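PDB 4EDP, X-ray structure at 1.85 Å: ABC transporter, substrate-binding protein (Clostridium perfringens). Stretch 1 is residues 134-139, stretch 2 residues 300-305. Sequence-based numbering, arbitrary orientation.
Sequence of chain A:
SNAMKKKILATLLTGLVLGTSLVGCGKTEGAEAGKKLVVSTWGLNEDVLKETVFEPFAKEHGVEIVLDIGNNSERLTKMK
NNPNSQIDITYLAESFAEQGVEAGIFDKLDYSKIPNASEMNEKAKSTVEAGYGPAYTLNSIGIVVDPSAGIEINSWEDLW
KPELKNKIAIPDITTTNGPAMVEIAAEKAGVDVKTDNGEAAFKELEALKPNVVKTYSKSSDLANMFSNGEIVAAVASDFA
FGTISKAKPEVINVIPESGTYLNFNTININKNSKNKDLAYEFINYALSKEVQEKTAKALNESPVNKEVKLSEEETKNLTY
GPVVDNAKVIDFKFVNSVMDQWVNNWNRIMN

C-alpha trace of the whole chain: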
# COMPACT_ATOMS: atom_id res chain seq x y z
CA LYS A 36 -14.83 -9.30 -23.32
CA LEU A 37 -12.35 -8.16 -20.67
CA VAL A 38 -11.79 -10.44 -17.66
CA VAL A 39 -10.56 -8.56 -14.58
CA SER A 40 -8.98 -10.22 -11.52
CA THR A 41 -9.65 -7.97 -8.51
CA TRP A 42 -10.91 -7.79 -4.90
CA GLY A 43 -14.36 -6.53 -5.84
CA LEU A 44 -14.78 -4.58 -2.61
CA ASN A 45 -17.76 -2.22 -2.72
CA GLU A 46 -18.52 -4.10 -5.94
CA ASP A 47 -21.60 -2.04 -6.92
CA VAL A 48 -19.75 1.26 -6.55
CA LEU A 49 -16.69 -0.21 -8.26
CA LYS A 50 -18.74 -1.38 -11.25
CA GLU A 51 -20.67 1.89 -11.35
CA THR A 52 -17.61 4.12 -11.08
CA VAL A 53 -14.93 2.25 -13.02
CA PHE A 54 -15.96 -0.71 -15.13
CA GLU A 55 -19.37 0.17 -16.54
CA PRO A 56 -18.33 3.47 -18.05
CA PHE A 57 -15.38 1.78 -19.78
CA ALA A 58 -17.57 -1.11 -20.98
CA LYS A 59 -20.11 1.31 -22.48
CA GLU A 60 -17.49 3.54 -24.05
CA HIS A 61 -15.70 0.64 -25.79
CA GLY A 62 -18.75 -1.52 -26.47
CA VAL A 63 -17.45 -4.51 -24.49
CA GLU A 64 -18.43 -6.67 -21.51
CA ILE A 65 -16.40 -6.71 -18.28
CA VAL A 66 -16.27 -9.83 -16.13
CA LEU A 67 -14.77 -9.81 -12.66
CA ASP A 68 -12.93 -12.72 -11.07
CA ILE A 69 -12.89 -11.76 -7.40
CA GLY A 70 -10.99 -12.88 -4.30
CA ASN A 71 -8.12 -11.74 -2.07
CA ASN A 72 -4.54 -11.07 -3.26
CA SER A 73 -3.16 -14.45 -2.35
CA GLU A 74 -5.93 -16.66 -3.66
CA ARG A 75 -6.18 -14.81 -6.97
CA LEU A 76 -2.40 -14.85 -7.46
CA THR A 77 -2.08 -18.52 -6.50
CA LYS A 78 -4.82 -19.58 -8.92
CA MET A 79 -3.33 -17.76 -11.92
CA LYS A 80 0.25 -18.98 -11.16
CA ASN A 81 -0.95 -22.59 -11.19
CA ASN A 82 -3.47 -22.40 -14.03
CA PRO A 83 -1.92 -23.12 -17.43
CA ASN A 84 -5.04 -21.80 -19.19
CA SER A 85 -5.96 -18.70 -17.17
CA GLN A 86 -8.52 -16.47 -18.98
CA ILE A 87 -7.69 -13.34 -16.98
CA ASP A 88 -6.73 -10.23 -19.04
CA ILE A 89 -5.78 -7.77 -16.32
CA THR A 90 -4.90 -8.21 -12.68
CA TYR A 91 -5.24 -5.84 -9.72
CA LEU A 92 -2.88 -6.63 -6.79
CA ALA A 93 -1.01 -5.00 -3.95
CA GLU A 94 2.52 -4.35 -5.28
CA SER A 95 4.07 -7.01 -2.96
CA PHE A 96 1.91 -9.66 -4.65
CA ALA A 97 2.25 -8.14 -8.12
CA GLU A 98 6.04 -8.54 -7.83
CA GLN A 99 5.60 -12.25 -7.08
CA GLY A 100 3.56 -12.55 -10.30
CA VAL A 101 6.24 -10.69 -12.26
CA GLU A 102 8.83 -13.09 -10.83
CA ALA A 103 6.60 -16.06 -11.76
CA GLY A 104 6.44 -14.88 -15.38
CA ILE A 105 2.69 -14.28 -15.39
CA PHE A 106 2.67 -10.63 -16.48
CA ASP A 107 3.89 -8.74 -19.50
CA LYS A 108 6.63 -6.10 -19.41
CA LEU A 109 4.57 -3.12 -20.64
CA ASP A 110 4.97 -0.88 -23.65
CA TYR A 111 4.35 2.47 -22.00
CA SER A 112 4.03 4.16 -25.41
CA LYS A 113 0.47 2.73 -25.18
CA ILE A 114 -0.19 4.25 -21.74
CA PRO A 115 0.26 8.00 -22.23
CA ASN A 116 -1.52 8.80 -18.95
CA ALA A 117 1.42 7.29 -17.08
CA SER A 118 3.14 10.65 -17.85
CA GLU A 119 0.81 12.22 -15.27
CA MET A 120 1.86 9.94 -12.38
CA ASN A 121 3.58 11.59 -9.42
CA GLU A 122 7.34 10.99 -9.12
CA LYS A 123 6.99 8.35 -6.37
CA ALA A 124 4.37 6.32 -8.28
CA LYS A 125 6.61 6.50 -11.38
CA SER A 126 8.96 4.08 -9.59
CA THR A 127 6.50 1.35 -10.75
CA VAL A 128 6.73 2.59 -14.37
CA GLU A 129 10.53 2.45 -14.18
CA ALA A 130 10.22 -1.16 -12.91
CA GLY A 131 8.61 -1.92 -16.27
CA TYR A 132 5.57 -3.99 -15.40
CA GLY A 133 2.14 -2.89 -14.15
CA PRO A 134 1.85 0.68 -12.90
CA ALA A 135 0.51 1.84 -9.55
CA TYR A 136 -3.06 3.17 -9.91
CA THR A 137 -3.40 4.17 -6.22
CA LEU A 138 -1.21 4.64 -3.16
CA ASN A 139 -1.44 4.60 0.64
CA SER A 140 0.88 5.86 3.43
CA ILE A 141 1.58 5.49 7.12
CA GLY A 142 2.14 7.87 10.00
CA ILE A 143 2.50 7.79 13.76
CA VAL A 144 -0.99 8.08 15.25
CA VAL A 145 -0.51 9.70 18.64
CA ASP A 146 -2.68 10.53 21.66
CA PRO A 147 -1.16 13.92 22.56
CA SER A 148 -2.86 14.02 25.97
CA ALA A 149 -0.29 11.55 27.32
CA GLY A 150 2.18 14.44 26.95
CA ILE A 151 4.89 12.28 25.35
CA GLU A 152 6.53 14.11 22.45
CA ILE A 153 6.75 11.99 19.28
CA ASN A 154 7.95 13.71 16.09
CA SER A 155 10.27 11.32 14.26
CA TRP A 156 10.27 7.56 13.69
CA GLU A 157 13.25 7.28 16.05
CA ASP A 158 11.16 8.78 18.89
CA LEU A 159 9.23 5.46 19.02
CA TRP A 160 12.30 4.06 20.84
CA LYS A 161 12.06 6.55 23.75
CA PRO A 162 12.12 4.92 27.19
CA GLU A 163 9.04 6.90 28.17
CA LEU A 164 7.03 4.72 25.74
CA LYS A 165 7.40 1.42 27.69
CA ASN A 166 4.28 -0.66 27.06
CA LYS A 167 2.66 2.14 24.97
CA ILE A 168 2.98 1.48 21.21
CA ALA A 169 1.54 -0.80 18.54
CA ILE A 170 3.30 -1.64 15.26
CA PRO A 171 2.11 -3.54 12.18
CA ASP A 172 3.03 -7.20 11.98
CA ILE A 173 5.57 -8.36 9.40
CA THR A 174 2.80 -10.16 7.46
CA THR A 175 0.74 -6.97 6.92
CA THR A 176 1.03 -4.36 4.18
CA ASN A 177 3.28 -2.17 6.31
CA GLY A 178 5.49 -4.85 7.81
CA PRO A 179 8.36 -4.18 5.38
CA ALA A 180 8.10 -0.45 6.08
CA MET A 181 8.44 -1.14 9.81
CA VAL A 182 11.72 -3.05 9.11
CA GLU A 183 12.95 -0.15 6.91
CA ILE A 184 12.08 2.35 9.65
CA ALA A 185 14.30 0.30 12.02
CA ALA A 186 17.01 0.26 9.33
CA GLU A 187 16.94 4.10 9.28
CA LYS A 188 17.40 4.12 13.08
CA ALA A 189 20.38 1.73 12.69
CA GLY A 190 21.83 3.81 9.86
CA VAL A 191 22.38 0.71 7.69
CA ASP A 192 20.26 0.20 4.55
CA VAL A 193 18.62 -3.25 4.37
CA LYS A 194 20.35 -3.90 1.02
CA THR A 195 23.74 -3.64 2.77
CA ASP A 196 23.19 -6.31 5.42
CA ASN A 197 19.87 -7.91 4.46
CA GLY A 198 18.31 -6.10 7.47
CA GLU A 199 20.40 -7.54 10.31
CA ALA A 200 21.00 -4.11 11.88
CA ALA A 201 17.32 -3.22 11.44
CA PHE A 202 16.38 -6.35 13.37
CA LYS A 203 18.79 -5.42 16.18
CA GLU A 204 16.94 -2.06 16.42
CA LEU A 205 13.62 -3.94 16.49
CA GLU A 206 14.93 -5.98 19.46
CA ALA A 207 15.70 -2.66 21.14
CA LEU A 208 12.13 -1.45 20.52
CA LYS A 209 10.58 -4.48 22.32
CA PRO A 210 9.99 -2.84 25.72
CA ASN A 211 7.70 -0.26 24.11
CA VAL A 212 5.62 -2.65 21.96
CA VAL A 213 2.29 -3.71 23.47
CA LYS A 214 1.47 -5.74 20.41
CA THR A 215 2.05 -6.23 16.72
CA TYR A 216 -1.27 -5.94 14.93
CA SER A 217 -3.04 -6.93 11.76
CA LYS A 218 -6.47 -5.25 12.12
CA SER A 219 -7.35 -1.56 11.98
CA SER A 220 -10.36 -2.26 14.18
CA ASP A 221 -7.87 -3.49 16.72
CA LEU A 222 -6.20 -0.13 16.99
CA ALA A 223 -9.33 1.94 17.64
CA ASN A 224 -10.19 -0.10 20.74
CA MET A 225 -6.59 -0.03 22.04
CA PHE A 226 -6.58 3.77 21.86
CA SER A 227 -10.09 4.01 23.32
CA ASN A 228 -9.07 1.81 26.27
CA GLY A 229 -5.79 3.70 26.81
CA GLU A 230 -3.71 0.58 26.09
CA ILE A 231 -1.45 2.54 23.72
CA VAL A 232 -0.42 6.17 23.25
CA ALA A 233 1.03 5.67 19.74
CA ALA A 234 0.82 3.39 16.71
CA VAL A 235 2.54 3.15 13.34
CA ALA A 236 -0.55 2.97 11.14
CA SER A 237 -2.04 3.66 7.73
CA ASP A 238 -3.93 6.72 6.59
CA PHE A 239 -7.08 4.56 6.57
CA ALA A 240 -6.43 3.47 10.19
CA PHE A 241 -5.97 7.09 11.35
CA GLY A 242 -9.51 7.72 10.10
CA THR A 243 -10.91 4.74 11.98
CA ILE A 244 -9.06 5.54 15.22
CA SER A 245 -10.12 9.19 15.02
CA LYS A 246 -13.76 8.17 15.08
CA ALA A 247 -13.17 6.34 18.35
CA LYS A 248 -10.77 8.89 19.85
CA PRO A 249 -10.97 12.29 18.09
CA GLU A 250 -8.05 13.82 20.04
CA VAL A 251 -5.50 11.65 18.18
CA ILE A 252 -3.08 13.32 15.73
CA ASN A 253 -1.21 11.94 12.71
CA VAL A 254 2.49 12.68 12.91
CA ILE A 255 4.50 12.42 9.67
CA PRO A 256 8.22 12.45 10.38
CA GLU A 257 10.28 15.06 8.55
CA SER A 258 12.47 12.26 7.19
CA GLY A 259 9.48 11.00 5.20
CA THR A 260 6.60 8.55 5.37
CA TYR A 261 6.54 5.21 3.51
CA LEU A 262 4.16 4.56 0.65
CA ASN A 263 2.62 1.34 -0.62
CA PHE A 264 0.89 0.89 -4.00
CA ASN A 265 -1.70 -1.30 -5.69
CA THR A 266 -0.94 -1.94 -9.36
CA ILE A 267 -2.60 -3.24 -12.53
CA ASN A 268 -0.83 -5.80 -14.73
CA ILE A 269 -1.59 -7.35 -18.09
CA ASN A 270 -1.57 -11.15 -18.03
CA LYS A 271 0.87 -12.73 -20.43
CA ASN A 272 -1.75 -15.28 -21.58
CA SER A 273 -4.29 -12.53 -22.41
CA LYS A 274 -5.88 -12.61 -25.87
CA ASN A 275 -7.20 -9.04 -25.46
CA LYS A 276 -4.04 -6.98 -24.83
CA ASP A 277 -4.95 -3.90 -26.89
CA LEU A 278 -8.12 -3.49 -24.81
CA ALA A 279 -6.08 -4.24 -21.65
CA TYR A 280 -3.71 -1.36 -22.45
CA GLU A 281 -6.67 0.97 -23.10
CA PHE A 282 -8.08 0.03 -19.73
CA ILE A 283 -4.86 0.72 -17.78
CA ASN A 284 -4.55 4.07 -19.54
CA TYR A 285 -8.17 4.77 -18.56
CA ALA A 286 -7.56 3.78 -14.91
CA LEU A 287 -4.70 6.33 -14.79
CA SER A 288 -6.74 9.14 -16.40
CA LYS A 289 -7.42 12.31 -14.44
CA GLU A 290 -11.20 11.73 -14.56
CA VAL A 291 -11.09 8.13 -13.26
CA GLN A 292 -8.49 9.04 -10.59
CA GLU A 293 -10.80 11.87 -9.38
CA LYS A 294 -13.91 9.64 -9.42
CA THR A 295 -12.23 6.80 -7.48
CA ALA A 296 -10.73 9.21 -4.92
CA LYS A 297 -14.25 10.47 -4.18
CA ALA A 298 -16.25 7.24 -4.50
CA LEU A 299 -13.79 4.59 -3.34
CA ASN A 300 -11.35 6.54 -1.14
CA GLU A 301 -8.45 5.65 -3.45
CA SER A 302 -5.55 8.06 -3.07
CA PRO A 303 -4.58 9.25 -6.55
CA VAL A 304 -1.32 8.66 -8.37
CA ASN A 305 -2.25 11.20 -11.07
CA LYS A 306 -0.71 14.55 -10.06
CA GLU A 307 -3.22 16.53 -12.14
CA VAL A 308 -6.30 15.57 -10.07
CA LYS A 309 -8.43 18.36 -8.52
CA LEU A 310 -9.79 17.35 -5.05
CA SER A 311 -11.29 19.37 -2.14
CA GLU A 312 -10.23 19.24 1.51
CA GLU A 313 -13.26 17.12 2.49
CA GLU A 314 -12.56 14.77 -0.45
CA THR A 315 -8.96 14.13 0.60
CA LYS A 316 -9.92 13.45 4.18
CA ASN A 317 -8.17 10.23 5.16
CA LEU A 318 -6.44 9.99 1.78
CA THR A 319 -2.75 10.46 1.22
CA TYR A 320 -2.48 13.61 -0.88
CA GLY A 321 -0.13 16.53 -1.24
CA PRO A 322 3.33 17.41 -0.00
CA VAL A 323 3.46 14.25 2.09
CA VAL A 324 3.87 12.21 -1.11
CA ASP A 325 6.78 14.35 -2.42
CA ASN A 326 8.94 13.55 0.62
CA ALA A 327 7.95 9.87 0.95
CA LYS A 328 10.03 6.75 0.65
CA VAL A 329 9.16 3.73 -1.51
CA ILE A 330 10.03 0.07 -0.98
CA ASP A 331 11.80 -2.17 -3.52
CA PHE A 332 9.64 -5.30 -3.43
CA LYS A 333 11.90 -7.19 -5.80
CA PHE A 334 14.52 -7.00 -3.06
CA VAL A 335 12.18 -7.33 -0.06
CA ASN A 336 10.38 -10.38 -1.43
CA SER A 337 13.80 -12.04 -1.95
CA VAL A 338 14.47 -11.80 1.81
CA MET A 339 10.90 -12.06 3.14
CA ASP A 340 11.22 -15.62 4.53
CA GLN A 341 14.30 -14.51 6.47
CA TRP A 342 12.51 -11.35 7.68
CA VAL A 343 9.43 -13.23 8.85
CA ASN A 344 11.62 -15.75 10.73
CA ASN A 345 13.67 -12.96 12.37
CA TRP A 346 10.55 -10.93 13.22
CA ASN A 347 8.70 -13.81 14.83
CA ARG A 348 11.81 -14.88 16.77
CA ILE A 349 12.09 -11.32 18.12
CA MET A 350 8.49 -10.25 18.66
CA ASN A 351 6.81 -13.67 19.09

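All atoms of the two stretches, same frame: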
# COMPACT_ATOMS: atom_id res chain seq x y z
N PRO A 134 1.67 -0.55 -13.68
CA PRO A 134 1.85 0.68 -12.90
C PRO A 134 0.95 0.76 -11.67
O PRO A 134 -0.10 0.09 -11.61
CB PRO A 134 1.40 1.77 -13.89
CG PRO A 134 0.35 1.10 -14.72
CD PRO A 134 0.76 -0.36 -14.82
N ALA A 135 1.37 1.55 -10.70
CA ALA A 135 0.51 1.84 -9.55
C ALA A 135 -0.67 2.66 -10.05
O ALA A 135 -0.46 3.56 -10.84
CB ALA A 135 1.23 2.67 -8.50
N TYR A 136 -1.88 2.36 -9.58
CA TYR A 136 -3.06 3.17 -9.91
C TYR A 136 -3.56 3.91 -8.65
O TYR A 136 -4.44 4.79 -8.73
CB TYR A 136 -4.21 2.32 -10.51
CG TYR A 136 -4.79 1.35 -9.53
CD1 TYR A 136 -4.20 0.12 -9.32
CD2 TYR A 136 -5.88 1.70 -8.74
CE1 TYR A 136 -4.69 -0.76 -8.37
CE2 TYR A 136 -6.39 0.82 -7.80
CZ TYR A 136 -5.79 -0.40 -7.62
OH TYR A 136 -6.28 -1.27 -6.66
N THR A 137 -3.05 3.52 -7.47
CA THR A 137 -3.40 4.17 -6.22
C THR A 137 -2.24 3.96 -5.27
O THR A 137 -1.35 3.11 -5.50
CB THR A 137 -4.71 3.61 -5.60
OG1 THR A 137 -5.15 4.45 -4.54
CG2 THR A 137 -4.49 2.16 -5.06
N LEU A 138 -2.25 4.72 -4.18
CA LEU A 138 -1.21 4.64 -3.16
C LEU A 138 -1.83 4.83 -1.78
O LEU A 138 -2.96 5.31 -1.66
CB LEU A 138 -0.12 5.69 -3.41
CG LEU A 138 -0.51 7.18 -3.31
CD1 LEU A 138 -0.63 7.67 -1.85
CD2 LEU A 138 0.53 8.05 -4.03
N ASN A 139 -1.08 4.45 -0.76
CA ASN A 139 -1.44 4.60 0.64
C ASN A 139 -0.16 4.97 1.39
O ASN A 139 0.96 4.76 0.88
CB ASN A 139 -1.94 3.29 1.24
CG ASN A 139 -3.12 2.70 0.50
OD1 ASN A 139 -4.13 3.37 0.29
ND2 ASN A 139 -3.01 1.44 0.15
N ASN A 300 -12.44 6.14 -2.04
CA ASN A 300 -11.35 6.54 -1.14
C ASN A 300 -9.99 6.03 -1.58
O ASN A 300 -9.17 5.63 -0.76
CB ASN A 300 -11.64 6.15 0.31
CG ASN A 300 -12.86 6.87 0.86
OD1 ASN A 300 -13.23 7.94 0.36
ND2 ASN A 300 -13.50 6.28 1.85
N GLU A 301 -9.75 6.05 -2.90
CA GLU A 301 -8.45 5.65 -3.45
C GLU A 301 -7.60 6.89 -3.63
O GLU A 301 -7.98 7.81 -4.36
CB GLU A 301 -8.59 4.92 -4.78
CG GLU A 301 -9.22 3.54 -4.65
CD GLU A 301 -9.38 2.81 -5.97
OE1 GLU A 301 -9.05 3.37 -7.04
OE2 GLU A 301 -9.85 1.66 -5.94
N SER A 302 -6.47 6.94 -2.94
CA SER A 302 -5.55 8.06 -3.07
C SER A 302 -5.02 8.05 -4.52
O SER A 302 -4.63 7.00 -5.04
CB SER A 302 -4.38 7.97 -2.10
OG SER A 302 -4.79 8.09 -0.74
N PRO A 303 -5.00 9.21 -5.15
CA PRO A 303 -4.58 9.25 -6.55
C PRO A 303 -3.09 9.20 -6.79
O PRO A 303 -2.29 9.63 -5.94
CB PRO A 303 -5.12 10.59 -7.02
CG PRO A 303 -5.10 11.45 -5.78
CD PRO A 303 -5.48 10.52 -4.68
N VAL A 304 -2.72 8.63 -7.93
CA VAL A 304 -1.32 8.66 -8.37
C VAL A 304 -1.16 9.72 -9.47
O VAL A 304 -0.04 10.10 -9.82
CB VAL A 304 -0.80 7.30 -8.89
CG1 VAL A 304 -0.81 6.24 -7.77
CG2 VAL A 304 -1.60 6.81 -10.12
N ASN A 305 -2.28 10.20 -10.03
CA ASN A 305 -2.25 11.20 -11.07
C ASN A 305 -2.11 12.58 -10.42
O ASN A 305 -3.00 13.01 -9.70
CB ASN A 305 -3.50 11.10 -11.97
CG ASN A 305 -3.48 12.07 -13.14
OD1 ASN A 305 -3.14 13.25 -12.99
ND2 ASN A 305 -3.92 11.58 -14.32
O HOH W 1 -7.24 5.37 -8.33
O HOH W 2 -7.65 -0.05 -4.39
O HOH W 3 -5.74 4.12 -1.88
O HOH W 4 -4.96 5.86 0.94

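Where an extended segment meets a stretch with no regular structure, side chains often supply the bonds that a ladder of backbone pairs would otherwise provide. Residues 134-139 and 300-305 of this substrate-binding protein illustrate the principle. The two stretches are far apart in sequence, yet they bury 380 Å² between them, with Thr137 and Pro303 in closest register, CA to CA 5.2 Å. The first stretch turns a corner at Tyr136 and runs on as strand; the second offers mainly one backbone carbonyl, that of Ser302.

Thr137 makes the strongest use of that carbonyl. With chi1 at -168° (t), its OG1 donates a hydrogen bond to Ser302 O at 2.7 Å. The same oxygen takes a weak bond from Leu138 N, 3.4 Å from Ser302 O, and a CA-H...O contact from Thr137 CA at 3.3 Å. The side-chain hydroxyl therefore provides the short bond where the backbone amide manages only a long one. Thr137 OG1 also accepts a hydrogen bond from a water, 2.7 Å from that water's oxygen, and the same water accepts one from Ser302 N at 3.1 Å. It also lies 2.8 Å from Asn139 OD1, placed to donate to it.

Ser302 points its CA-to-CB bond toward the first stretch, and its CB lies 3.0 Å from Leu138 O. Its chi1 of -66° (m) places OG within 2.8 Å of a second water's oxygen, which lies 2.7 Å from Asn139 OD1, again placed to donate to it. Asn139, whose side chain does not touch the second stretch, is connected to it through these waters.

The CA-to-CB bond of Tyr136 points away from the second stretch, but with chi1 at 66° (p) and chi2 at -84° the ring comes back within reach of Glu301. The carboxylate oxygen Glu301 OE1 sits at the ring edge, near its plane, 3.8 Å from Tyr136 CE2, a position that suits the slightly positive ring hydrogens. Glu301, with chi1 m and chi2 t, is extended enough for both its oxygens to meet water: one water lies 3.0 Å from Glu301 OE1 and 2.9 Å from Tyr136 O, in position to donate to either, while another bonds Tyr136 OH at 2.9 Å and, weakly, Glu301 OE2 at 3.2 Å.

Val304 supplies the apolar part. Pointing toward the first stretch with chi1 at -63° (m), it sets CG1 4.2 Å from Ala135 CB and 4.4 Å from Leu138 CD2. Its CG2 lies 3.5 Å from Ala135 O, a buried carbonyl left without a hydrogen-bonding partner.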